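Malate dehydrogenase (PDB 3FI9) probably catalyses the NAD-dependent interconversion of malate and oxaloacetate. Local coordinates at residues A[11-16]-A[243-248]; A[38-43]-A[71-76]; A[187-192]-A[301-306]; A[275-280]-A[292-297]. All coordinates share one frame; numbering follows the deposited sequence.

Four small contacts illustrate how apolar packing joins strands, helices and loops in both halves of an LDH/MDH-type subunit. Interactions 1 and 2, with centres 13 Å apart, share the Rossmann sheet: strands 10-14 and 37-40 are neighbours in it, and Asp41 of interaction 2 lies against Gly15 and Ala16 of interaction 1, all three predicted to bind NAD(+). Interactions 3 and 4, with centres 9 Å apart, lie in the C-terminal half, where Leu303 CD2 meets Met277 CE at 4.0 Å. Interactions 2 and 3 lie on opposite sides of the chain's centre, 39 Å between centres. Between side chains, Ala187 is about 10 Å from His182, the predicted proton acceptor; interaction 4 lies away from the predicted cofactor and substrate sites.

Interaction 1: A[11-16]-A[243-248]; sequences LTIVGA and VSIEMI
Leu11 opens the contact by directing its side chain at helix 238-251, where its CD2 methyl meets CG2 of Ile248 at 4.3 Å. CG lies opposite the backbone N (chi1 163°), a rotation that carries the branched end off the strand and toward the helix. Thr12 turns to the other face of the sheet, in the usual alternation of a strand, and gives its OG1 to a hydrogen bond with Ala73 O. The Ile13 side chain leaves the strand across the line to the helix, and only its CD1 end gets there: it meets CD1 of Ile245, also at 4.3 Å, methyl against methyl. The two isoleucines thus touch by their longest branches, while the CA atoms of Ile13 and Ile245 are 9.9 Å apart. Beyond Val14 the strand runs into Gly15 and Ala16, the start of the glycine-rich loop of a Rossmann fold, predicted to bind NAD(+). The contact therefore joins the first strand of the nucleotide-binding half to a helix of the C-terminal half. Strand 10-14 is flanked in the sheet by strands 37-40 and 77-82, Ile248 also packs on Val81 of the latter, and Ile245 rests on Met24 and Thr27 of helix 19-30.

Interaction 2: A[38-43]-A[71-76]; sequences CLYDPF and KEALTD
Tyr40 lays the root of its side chain against the methyl group of Ala73, with its CB 3.6 Å from Ala73 CB. The same methyl lies 4.0 Å from Tyr40 CD1 and approaches the ring obliquely. With chi1 at 162° the ring swings to the far side from the backbone N and runs on beyond the alanine instead of ending on it; one face of the ring has the backbone N of Pro42 above it, displaced toward the rim. Two residues earlier on the same side of the strand, Cys38 brings its sulfur to the helix backbone, SG lying 3.8 Å from Ala73 CA, with the Ala73 methyl a little farther off. One small residue is thus met by two side chains of the strand, and the backbones come close, 6.1 Å between the CA atoms of Tyr40 and Ala73.

Here the short helix 70-74 packs on the second strand of the Rossmann sheet, whose C-terminal end carries Asp41, predicted to bind NAD(+). This acidic residue at the end of the second strand is a familiar feature of NAD-binding Rossmann folds. Asp41 OD1 accepts the N-H of Phe43 at 2.9 Å through its anti lone pair, forming an Asx turn just before helix 44-57, while OD2 takes the N-H of Ala17 in the glycine-rich loop. Both carboxylate oxygens are therefore engaged, which ties the carboxylate to the turn and to the loop. On the helix, Glu72 OE1 is hydrogen-bonded to Thr67 OG1, at the end of the neighbouring edge strand 65-67.

Interaction 3: A[187-192]-A[301-306]; sequences AVFAST and AALKES
Phe189 and Leu303 meet just after the second strand of a two-stranded antiparallel hairpin, strands 178-180 and 186-188, which packs on the long helix 297-319 of the C-terminal alpha/beta domain. From its CB, Phe189 sends CG opposite its own carbonyl carbon (chi1 -84°), and the ring then extends toward the helix. Along one edge, CD2 lies beside Gly295 CA and CE2 beside Leu294 O, both in the loop that leads into the helix. Along the other, CE1 comes within 4.1 Å of Leu303 CB. At the tip, CZ approaches Leu303 CB to 3.9 Å and Leu303 CD2 to 4.1 Å. The leucine CB lies at the ring edge and in its plane, so the helix is met by the rim of the ring and not by a face; the two side chains cross at about a right angle. Tyr179 of the partner strand adds an edge-to-face stack with the same ring.

Ala187, two residues earlier, fits closer to the helix backbone. Ala187 CA is 5.5 Å from Leu303 CA, and the alanine methyl rests over the peptide between Ala302 and Leu303, with further contact to the Ala302 methyl. A polar anchor lies one turn along the helix, where Ser306 OG is hydrogen-bonded to Gln185 O and Gly181 N. The Ala187 methyl, CB, ends 4.0 Å from Leu303 CA and 4.3 Å from Leu303 CD1.

Interaction 4: A[275-280]-A[292-297]; sequences MAMETT and NQLGNE
The junction between the last strand of the large mixed sheet, 273-277, and the small hairpin 279-282/285-288 is closed over by the loop that returns from that hairpin to helix 297-319. Leu294 is the loop's contribution: pointing at the strands, it divides its two methyls between neighbouring residues. CD1 meets the terminal methyl CE of Met277 at 3.8 Å, while CD2 lies 3.9 Å from CB of Glu278. The isobutyl fork therefore straddles the two residues, although their CB atoms leave the backbone in different directions.

Met277 reaches the leucine by a folded path. Its chain bends at both chi2 (-85°) and chi3 (76°), which brings CE round to the loop, and the two side chains pass each other obliquely. The same methionine packs on Cys263 and Val265, so Leu294 meets a side chain that also rests on strand 261-267.

The two ends of Glu278 behave differently: CB faces Leu294, whereas the chain turns at chi2 (63°) and carries the carboxylate away, where OE1 forms a salt bridge with Arg177 NE and a hydrogen bond with Tyr179 OH. Farther along the loop, Asn296 is the N-cap of helix 297-319, its OD1 accepting a bond from Glu299 N. With no hydrogen bond between the two segments, the contact itself rests on apolar packing; the double engagement of OE1 probably favours an ionised carboxylate, while only the aliphatic root of the glutamate meets the leucine.

Interaction 1: A[11-16]-A[243-248]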
loop_
_atom_site.group_PDB
_atom_site.type_symbol
_atom_site.label_atom_id
_atom_site.label_comp_id
_atom_site.label_asym_id
_atom_site.label_seq_id
_atom_site.Cartn_x
_atom_site.Cartn_y
_atom_site.Cartn_z
ATOM N N LEU A 11 -6.725 11.665 -12.314
ATOM C CA LEU A 11 -7.046 10.282 -12.074
ATOM C C LEU A 11 -8.056 10.213 -10.928
ATOM O O LEU A 11 -7.831 10.704 -9.788
ATOM C CB LEU A 11 -5.765 9.466 -11.747
ATOM C CG LEU A 11 -5.948 8.080 -11.068
ATOM C CD1 LEU A 11 -6.844 7.140 -11.914
ATOM C CD2 LEU A 11 -4.562 7.384 -10.797
ATOM N N THR A 12 -9.190 9.606 -11.232
ATOM C CA THR A 12 -10.195 9.371 -10.217
ATOM C C THR A 12 -10.374 7.903 -9.827
ATOM O O THR A 12 -10.663 7.027 -10.664
ATOM C CB THR A 12 -11.528 9.924 -10.678
ATOM O OG1 THR A 12 -11.403 11.344 -10.815
ATOM C CG2 THR A 12 -12.636 9.595 -9.668
ATOM N N ILE A 13 -10.280 7.655 -8.534
ATOM C CA ILE A 13 -10.520 6.313 -7.989
ATOM C C ILE A 13 -11.925 6.252 -7.509
ATOM O O ILE A 13 -12.295 7.027 -6.641
ATOM C CB ILE A 13 -9.605 6.029 -6.786
ATOM C CG1 ILE A 13 -8.139 6.114 -7.190
ATOM C CG2 ILE A 13 -9.914 4.617 -6.161
ATOM C CD1 ILE A 13 -7.774 5.421 -8.441
ATOM N N VAL A 14 -12.732 5.344 -8.063
ATOM C CA VAL A 14 -14.072 5.152 -7.547
ATOM C C VAL A 14 -14.077 3.986 -6.556
ATOM O O VAL A 14 -13.491 2.961 -6.829
ATOM C CB VAL A 14 -15.086 4.903 -8.712
ATOM C CG1 VAL A 14 -16.445 4.530 -8.170
ATOM C CG2 VAL A 14 -15.209 6.131 -9.545
ATOM N N GLY A 15 -14.703 4.156 -5.397
ATOM C CA GLY A 15 -14.696 3.102 -4.402
ATOM C C GLY A 15 -13.532 3.277 -3.454
ATOM O O GLY A 15 -13.063 2.314 -2.871
ATOM N N ALA A 16 -13.066 4.519 -3.324
ATOM C CA ALA A 16 -11.829 4.843 -2.585
ATOM C C ALA A 16 -11.894 4.647 -1.058
ATOM O O ALA A 16 -10.849 4.597 -0.399
ATOM C CB ALA A 16 -11.408 6.317 -2.900
ATOM N N VAL A 243 -2.223 -4.351 -8.812
ATOM C CA VAL A 243 -2.193 -4.778 -10.231
ATOM C C VAL A 243 -3.027 -3.810 -11.120
ATOM O O VAL A 243 -2.567 -3.333 -12.187
ATOM C CB VAL A 243 -2.581 -6.275 -10.381
ATOM C CG1 VAL A 243 -2.724 -6.657 -11.874
ATOM C CG2 VAL A 243 -1.498 -7.163 -9.653
ATOM N N SER A 244 -4.209 -3.455 -10.609
ATOM C CA SER A 244 -5.066 -2.459 -11.262
ATOM C C SER A 244 -4.331 -1.125 -11.459
ATOM O O SER A 244 -4.457 -0.466 -12.499
ATOM C CB SER A 244 -6.323 -2.241 -10.409
ATOM O OG SER A 244 -7.120 -3.457 -10.360
ATOM N N ILE A 245 -3.625 -0.699 -10.439
ATOM C CA ILE A 245 -2.928 0.588 -10.605
ATOM C C ILE A 245 -1.744 0.473 -11.573
ATOM O O ILE A 245 -1.430 1.448 -12.295
ATOM C CB ILE A 245 -2.537 1.257 -9.284
ATOM C CG1 ILE A 245 -3.790 1.328 -8.361
ATOM C CG2 ILE A 245 -1.921 2.682 -9.572
ATOM C CD1 ILE A 245 -5.063 2.073 -8.930
ATOM N N GLU A 246 -1.086 -0.688 -11.615
ATOM C CA GLU A 246 -0.079 -0.874 -12.666
ATOM C C GLU A 246 -0.754 -0.760 -13.998
ATOM O O GLU A 246 -0.143 -0.227 -14.944
ATOM C CB GLU A 246 0.567 -2.268 -12.657
ATOM C CG GLU A 246 1.512 -2.578 -11.569
ATOM C CD GLU A 246 2.100 -3.997 -11.726
ATOM O OE1 GLU A 246 3.306 -4.098 -11.928
ATOM O OE2 GLU A 246 1.370 -4.999 -11.654
ATOM N N MET A 247 -1.984 -1.301 -14.124
ATOM C CA MET A 247 -2.709 -1.159 -15.426
ATOM C C MET A 247 -2.939 0.314 -15.812
ATOM O O MET A 247 -2.675 0.688 -16.987
ATOM C CB MET A 247 -4.065 -1.909 -15.442
ATOM C CG MET A 247 -3.947 -3.412 -15.068
ATOM S SD MET A 247 -5.565 -4.197 -14.943
ATOM C CE MET A 247 -6.258 -3.929 -16.540
ATOM N N ILE A 248 -3.479 1.124 -14.895
ATOM C CA ILE A 248 -3.756 2.533 -15.247
ATOM C C ILE A 248 -2.426 3.308 -15.506
ATOM O O ILE A 248 -2.330 4.180 -16.381
ATOM C CB ILE A 248 -4.651 3.253 -14.197
ATOM C CG1 ILE A 248 -5.425 4.390 -14.881
ATOM C CG2 ILE A 248 -3.832 3.756 -12.944
ATOM C CD1 ILE A 248 -6.478 3.900 -15.891
#

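Interaction 2: A[38-43]-A[71-76]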
loop_
_atom_site.group_PDB
_atom_site.type_symbol
_atom_site.label_atom_id
_atom_site.label_comp_id
_atom_site.label_asym_id
_atom_site.label_seq_id
_atom_site.Cartn_x
_atom_site.Cartn_y
_atom_site.Cartn_z
ATOM N N CYS A 38 -7.978 12.063 -7.413
ATOM C CA CYS A 38 -9.279 12.344 -6.826
ATOM C C CYS A 38 -9.946 11.068 -6.330
ATOM O O CYS A 38 -10.026 10.068 -7.069
ATOM C CB CYS A 38 -10.153 13.073 -7.856
ATOM S SG CYS A 38 -11.847 13.344 -7.340
ATOM N N LEU A 39 -10.383 11.096 -5.069
ATOM C CA LEU A 39 -10.953 9.924 -4.420
ATOM C C LEU A 39 -12.458 10.099 -4.288
ATOM O O LEU A 39 -12.941 11.099 -3.689
ATOM C CB LEU A 39 -10.298 9.708 -3.067
ATOM C CG LEU A 39 -8.765 9.643 -3.013
ATOM C CD1 LEU A 39 -8.388 9.154 -1.609
ATOM C CD2 LEU A 39 -8.258 8.672 -4.105
ATOM N N TYR A 40 -13.220 9.145 -4.847
ATOM C CA TYR A 40 -14.681 9.240 -4.786
ATOM C C TYR A 40 -15.256 8.015 -4.054
ATOM O O TYR A 40 -14.832 6.885 -4.320
ATOM C CB TYR A 40 -15.311 9.369 -6.193
ATOM C CG TYR A 40 -16.799 9.031 -6.148
ATOM C CD1 TYR A 40 -17.742 9.989 -5.765
ATOM C CD2 TYR A 40 -17.247 7.749 -6.427
ATOM C CE1 TYR A 40 -19.092 9.692 -5.704
ATOM C CE2 TYR A 40 -18.604 7.420 -6.347
ATOM C CZ TYR A 40 -19.523 8.395 -5.964
ATOM O OH TYR A 40 -20.859 8.057 -5.883
ATOM N N ASP A 41 -16.195 8.238 -3.133
ATOM C CA ASP A 41 -16.961 7.163 -2.552
ATOM C C ASP A 41 -18.235 7.785 -2.019
ATOM O O ASP A 41 -18.195 8.887 -1.422
ATOM C CB ASP A 41 -16.190 6.509 -1.390
ATOM C CG ASP A 41 -16.597 5.073 -1.136
ATOM O OD1 ASP A 41 -17.689 4.899 -0.566
ATOM O OD2 ASP A 41 -15.820 4.101 -1.455
ATOM N N PRO A 42 -19.368 7.074 -2.180
ATOM C CA PRO A 42 -20.632 7.498 -1.481
ATOM C C PRO A 42 -20.487 7.514 0.026
ATOM O O PRO A 42 -21.247 8.205 0.700
ATOM C CB PRO A 42 -21.653 6.411 -1.878
ATOM C CG PRO A 42 -20.818 5.235 -2.317
ATOM C CD PRO A 42 -19.577 5.860 -2.991
ATOM N N PHE A 43 -19.546 6.752 0.582
ATOM C CA PHE A 43 -19.438 6.662 2.046
ATOM C C PHE A 43 -18.538 7.780 2.555
ATOM O O PHE A 43 -17.327 7.601 2.672
ATOM C CB PHE A 43 -18.942 5.271 2.460
ATOM C CG PHE A 43 -18.841 5.060 3.940
ATOM C CD1 PHE A 43 -19.783 5.610 4.807
ATOM C CD2 PHE A 43 -17.818 4.291 4.466
ATOM C CE1 PHE A 43 -19.687 5.409 6.178
ATOM C CE2 PHE A 43 -17.707 4.086 5.836
ATOM C CZ PHE A 43 -18.641 4.645 6.688
ATOM N N LYS A 71 -20.469 14.089 -9.980
ATOM C CA LYS A 71 -20.158 15.109 -10.966
ATOM C C LYS A 71 -18.806 15.737 -10.661
ATOM O O LYS A 71 -18.001 15.938 -11.547
ATOM C CB LYS A 71 -21.222 16.229 -11.034
ATOM C CG LYS A 71 -20.964 17.171 -12.245
ATOM C CD LYS A 71 -21.932 18.374 -12.327
ATOM C CE LYS A 71 -21.655 19.163 -13.615
ATOM N NZ LYS A 71 -22.769 20.124 -13.896
ATOM N N GLU A 72 -18.572 16.057 -9.400
ATOM C CA GLU A 72 -17.301 16.682 -9.021
ATOM C C GLU A 72 -16.102 15.778 -9.304
ATOM O O GLU A 72 -15.077 16.224 -9.844
ATOM C CB GLU A 72 -17.340 17.027 -7.533
ATOM C CG GLU A 72 -18.178 18.251 -7.256
ATOM C CD GLU A 72 -18.170 18.616 -5.791
ATOM O OE1 GLU A 72 -17.620 17.820 -4.989
ATOM O OE2 GLU A 72 -18.712 19.694 -5.456
ATOM N N ALA A 73 -16.271 14.512 -8.972
ATOM C CA ALA A 73 -15.243 13.464 -9.104
ATOM C C ALA A 73 -14.892 13.197 -10.564
ATOM O O ALA A 73 -13.723 13.038 -10.917
ATOM C CB ALA A 73 -15.742 12.175 -8.441
ATOM N N LEU A 74 -15.912 13.099 -11.417
ATOM C CA LEU A 74 -15.630 12.805 -12.838
ATOM C C LEU A 74 -15.297 14.034 -13.688
ATOM O O LEU A 74 -14.707 13.931 -14.765
ATOM C CB LEU A 74 -16.773 11.981 -13.440
ATOM C CG LEU A 74 -16.940 10.579 -12.836
ATOM C CD1 LEU A 74 -17.916 9.770 -13.644
ATOM C CD2 LEU A 74 -15.592 9.882 -12.787
ATOM N N THR A 75 -15.651 15.223 -13.226
ATOM C CA THR A 75 -15.272 16.438 -13.997
ATOM C C THR A 75 -13.764 16.584 -14.190
ATOM O O THR A 75 -13.016 16.586 -13.217
ATOM C CB THR A 75 -15.896 17.723 -13.357
ATOM O OG1 THR A 75 -17.326 17.557 -13.312
ATOM C CG2 THR A 75 -15.557 18.950 -14.177
ATOM N N ASP A 76 -13.322 16.697 -15.447
ATOM C CA ASP A 76 -11.895 16.756 -15.815
ATOM C C ASP A 76 -11.200 15.387 -15.689
ATOM O O ASP A 76 -10.016 15.264 -16.020
ATOM C CB ASP A 76 -11.120 17.792 -14.981
ATOM C CG ASP A 76 -11.677 19.206 -15.107
ATOM O OD1 ASP A 76 -11.929 19.660 -16.245
ATOM O OD2 ASP A 76 -11.822 19.880 -14.062
#

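Interaction 3: A[187-192]-A[301-306]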
loop_
_atom_site.group_PDB
_atom_site.type_symbol
_atom_site.label_atom_id
_atom_site.label_comp_id
_atom_site.label_asym_id
_atom_site.label_seq_id
_atom_site.Cartn_x
_atom_site.Cartn_y
_atom_site.Cartn_z
ATOM N N ALA A 187 -9.215 -20.268 -18.435
ATOM C CA ALA A 187 -8.570 -21.226 -19.347
ATOM C C ALA A 187 -7.039 -21.076 -19.239
ATOM O O ALA A 187 -6.485 -20.063 -19.644
ATOM C CB ALA A 187 -9.029 -20.964 -20.802
ATOM N N VAL A 188 -6.388 -22.082 -18.668
ATOM C CA VAL A 188 -4.949 -22.108 -18.488
ATOM C C VAL A 188 -4.249 -22.479 -19.801
ATOM O O VAL A 188 -4.518 -23.531 -20.400
ATOM C CB VAL A 188 -4.559 -23.128 -17.365
ATOM C CG1 VAL A 188 -3.106 -22.995 -17.025
ATOM C CG2 VAL A 188 -5.436 -22.929 -16.096
ATOM N N PHE A 189 -3.413 -21.579 -20.297
ATOM C CA PHE A 189 -2.601 -21.840 -21.492
ATOM C C PHE A 189 -1.184 -22.224 -21.088
ATOM O O PHE A 189 -0.244 -21.442 -21.240
ATOM C CB PHE A 189 -2.578 -20.621 -22.432
ATOM C CG PHE A 189 -3.758 -20.563 -23.341
ATOM C CD1 PHE A 189 -5.060 -20.673 -22.809
ATOM C CD2 PHE A 189 -3.597 -20.367 -24.706
ATOM C CE1 PHE A 189 -6.203 -20.620 -23.661
ATOM C CE2 PHE A 189 -4.738 -20.287 -25.573
ATOM C CZ PHE A 189 -6.035 -20.407 -25.037
ATOM N N ALA A 190 -1.031 -23.433 -20.563
ATOM C CA ALA A 190 0.308 -23.874 -20.075
ATOM C C ALA A 190 1.398 -23.860 -21.159
ATOM O O ALA A 190 2.607 -23.752 -20.884
ATOM C CB ALA A 190 0.193 -25.262 -19.436
ATOM N N SER A 191 1.005 -23.992 -22.412
ATOM C CA SER A 191 2.004 -23.896 -23.453
ATOM C C SER A 191 2.797 -22.556 -23.459
ATOM O O SER A 191 3.848 -22.486 -24.069
ATOM C CB SER A 191 1.358 -24.100 -24.832
ATOM O OG SER A 191 0.622 -22.949 -25.180
ATOM N N THR A 192 2.316 -21.501 -22.798
ATOM C CA THR A 192 3.025 -20.223 -22.822
ATOM C C THR A 192 4.175 -20.169 -21.814
ATOM O O THR A 192 5.040 -19.319 -21.922
ATOM C CB THR A 192 2.101 -19.000 -22.475
ATOM O OG1 THR A 192 1.748 -19.038 -21.094
ATOM C CG2 THR A 192 0.824 -18.962 -23.322
ATOM N N ALA A 301 -9.687 -24.570 -27.559
ATOM C CA ALA A 301 -10.997 -25.212 -27.271
ATOM C C ALA A 301 -11.428 -24.988 -25.831
ATOM O O ALA A 301 -12.625 -24.870 -25.517
ATOM C CB ALA A 301 -10.952 -26.713 -27.626
ATOM N N ALA A 302 -10.459 -24.971 -24.921
ATOM C CA ALA A 302 -10.771 -24.683 -23.537
ATOM C C ALA A 302 -11.251 -23.231 -23.426
ATOM O O ALA A 302 -12.196 -22.933 -22.691
ATOM C CB ALA A 302 -9.508 -24.917 -22.644
ATOM N N LEU A 303 -10.588 -22.346 -24.167
ATOM C CA LEU A 303 -10.962 -20.921 -24.255
ATOM C C LEU A 303 -12.397 -20.753 -24.807
ATOM O O LEU A 303 -13.174 -19.929 -24.317
ATOM C CB LEU A 303 -9.960 -20.154 -25.120
ATOM C CG LEU A 303 -10.143 -18.627 -25.201
ATOM C CD1 LEU A 303 -10.055 -18.005 -23.811
ATOM C CD2 LEU A 303 -9.136 -17.941 -26.119
ATOM N N LYS A 304 -12.743 -21.553 -25.804
ATOM C CA LYS A 304 -14.105 -21.544 -26.363
ATOM C C LYS A 304 -15.129 -21.971 -25.303
ATOM O O LYS A 304 -16.197 -21.374 -25.188
ATOM C CB LYS A 304 -14.160 -22.463 -27.598
ATOM C CG LYS A 304 -15.528 -22.585 -28.267
ATOM C CD LYS A 304 -16.140 -21.199 -28.553
ATOM C CE LYS A 304 -17.386 -21.327 -29.457
ATOM N NZ LYS A 304 -17.979 -20.006 -29.838
ATOM N N GLU A 305 -14.793 -22.993 -24.509
ATOM C CA GLU A 305 -15.618 -23.406 -23.380
ATOM C C GLU A 305 -15.889 -22.245 -22.402
ATOM O O GLU A 305 -17.023 -22.018 -21.979
ATOM C CB GLU A 305 -14.864 -24.479 -22.585
ATOM C CG GLU A 305 -14.948 -25.863 -23.111
ATOM C CD GLU A 305 -16.115 -26.616 -22.486
ATOM O OE1 GLU A 305 -17.219 -26.578 -23.079
ATOM O OE2 GLU A 305 -15.927 -27.263 -21.419
ATOM N N SER A 306 -14.820 -21.568 -21.984
ATOM C CA SER A 306 -14.930 -20.383 -21.138
ATOM C C SER A 306 -15.798 -19.301 -21.852
ATOM O O SER A 306 -16.746 -18.710 -21.252
ATOM C CB SER A 306 -13.508 -19.874 -20.823
ATOM O OG SER A 306 -13.525 -18.713 -20.032
#

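Interaction 4: A[275-280]-A[292-297]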
loop_
_atom_site.group_PDB
_atom_site.type_symbol
_atom_site.label_atom_id
_atom_site.label_comp_id
_atom_site.label_asym_id
_atom_site.label_seq_id
_atom_site.Cartn_x
_atom_site.Cartn_y
_atom_site.Cartn_z
ATOM N N MET A 275 -13.314 -10.582 -22.412
ATOM C CA MET A 275 -12.558 -11.745 -21.930
ATOM C C MET A 275 -11.159 -11.302 -21.536
ATOM O O MET A 275 -10.655 -10.362 -22.126
ATOM C CB MET A 275 -12.365 -12.776 -23.070
ATOM C CG MET A 275 -13.515 -13.718 -23.229
ATOM S SD MET A 275 -13.096 -15.104 -24.286
ATOM C CE MET A 275 -12.558 -14.264 -25.714
ATOM N N ALA A 276 -10.525 -12.029 -20.601
ATOM C CA ALA A 276 -9.086 -11.928 -20.340
ATOM C C ALA A 276 -8.357 -12.410 -21.588
ATOM O O ALA A 276 -8.657 -13.501 -22.099
ATOM C CB ALA A 276 -8.669 -12.810 -19.109
ATOM N N MET A 277 -7.448 -11.579 -22.088
ATOM C CA MET A 277 -6.794 -11.798 -23.363
ATOM C C MET A 277 -5.312 -11.476 -23.265
ATOM O O MET A 277 -4.854 -10.925 -22.269
ATOM C CB MET A 277 -7.450 -10.924 -24.447
ATOM C CG MET A 277 -8.817 -11.423 -24.935
ATOM S SD MET A 277 -8.661 -12.707 -26.275
ATOM C CE MET A 277 -8.197 -14.110 -25.331
ATOM N N GLU A 278 -4.563 -11.795 -24.308
ATOM C CA GLU A 278 -3.160 -11.356 -24.382
ATOM C C GLU A 278 -3.104 -9.926 -24.873
ATOM O O GLU A 278 -3.063 -9.656 -26.084
ATOM C CB GLU A 278 -2.332 -12.273 -25.273
ATOM C CG GLU A 278 -0.830 -11.980 -25.273
ATOM C CD GLU A 278 -0.174 -12.173 -23.913
ATOM O OE1 GLU A 278 -0.708 -12.910 -23.057
ATOM O OE2 GLU A 278 0.907 -11.599 -23.695
ATOM N N THR A 279 -3.056 -9.010 -23.915
ATOM C CA THR A 279 -3.271 -7.610 -24.185
ATOM C C THR A 279 -2.004 -6.820 -23.965
ATOM O O THR A 279 -1.111 -7.255 -23.231
ATOM C CB THR A 279 -4.330 -7.051 -23.211
ATOM O OG1 THR A 279 -4.184 -7.680 -21.912
ATOM C CG2 THR A 279 -5.712 -7.307 -23.740
ATOM N N THR A 280 -1.917 -5.663 -24.615
ATOM C CA THR A 280 -0.954 -4.654 -24.219
ATOM C C THR A 280 -1.722 -3.351 -24.066
ATOM O O THR A 280 -2.540 -2.990 -24.878
ATOM C CB THR A 280 0.323 -4.527 -25.132
ATOM O OG1 THR A 280 0.346 -3.280 -25.850
ATOM C CG2 THR A 280 0.432 -5.682 -26.096
ATOM N N ASN A 292 -6.618 -16.547 -32.854
ATOM C CA ASN A 292 -6.468 -17.774 -33.613
ATOM C C ASN A 292 -5.051 -18.294 -33.545
ATOM O O ASN A 292 -4.808 -19.441 -33.893
ATOM C CB ASN A 292 -6.936 -17.612 -35.060
ATOM C CG ASN A 292 -8.423 -17.417 -35.159
ATOM O OD1 ASN A 292 -9.194 -18.061 -34.441
ATOM N ND2 ASN A 292 -8.847 -16.528 -36.052
ATOM N N GLN A 293 -4.120 -17.463 -33.080
ATOM C CA GLN A 293 -2.738 -17.904 -32.944
ATOM C C GLN A 293 -2.347 -18.103 -31.476
ATOM O O GLN A 293 -1.176 -18.339 -31.172
ATOM C CB GLN A 293 -1.769 -16.910 -33.578
ATOM C CG GLN A 293 -0.931 -16.161 -32.537
ATOM C CD GLN A 293 -0.245 -14.922 -33.082
ATOM O OE1 GLN A 293 0.328 -14.933 -34.183
ATOM N NE2 GLN A 293 -0.281 -13.843 -32.304
ATOM N N LEU A 294 -3.311 -18.005 -30.562
ATOM C CA LEU A 294 -3.001 -18.194 -29.141
ATOM C C LEU A 294 -2.847 -19.654 -28.778
ATOM O O LEU A 294 -3.735 -20.465 -29.042
ATOM C CB LEU A 294 -4.081 -17.620 -28.228
ATOM C CG LEU A 294 -4.174 -16.186 -27.756
ATOM C CD1 LEU A 294 -5.253 -16.168 -26.669
ATOM C CD2 LEU A 294 -2.831 -15.561 -27.261
ATOM N N GLY A 295 -1.745 -19.986 -28.113
ATOM C CA GLY A 295 -1.527 -21.351 -27.639
ATOM C C GLY A 295 -1.687 -22.392 -28.742
ATOM O O GLY A 295 -1.352 -22.136 -29.907
ATOM N N ASN A 296 -2.187 -23.569 -28.377
ATOM C CA ASN A 296 -2.486 -24.614 -29.351
ATOM C C ASN A 296 -3.962 -24.884 -29.510
ATOM O O ASN A 296 -4.803 -24.259 -28.866
ATOM C CB ASN A 296 -1.781 -25.920 -28.970
ATOM C CG ASN A 296 -2.140 -26.418 -27.560
ATOM O OD1 ASN A 296 -3.295 -26.404 -27.126
ATOM N ND2 ASN A 296 -1.134 -26.923 -26.860
ATOM N N GLU A 297 -4.291 -25.864 -30.338
ATOM C CA GLU A 297 -5.707 -26.095 -30.620
ATOM C C GLU A 297 -6.497 -26.516 -29.402
ATOM O O GLU A 297 -7.627 -26.067 -29.219
ATOM C CB GLU A 297 -5.889 -27.139 -31.720
ATOM C CG GLU A 297 -7.354 -27.341 -32.126
ATOM C CD GLU A 297 -7.435 -28.160 -33.411
ATOM O OE1 GLU A 297 -6.396 -28.718 -33.822
ATOM O OE2 GLU A 297 -8.514 -28.264 -33.994
#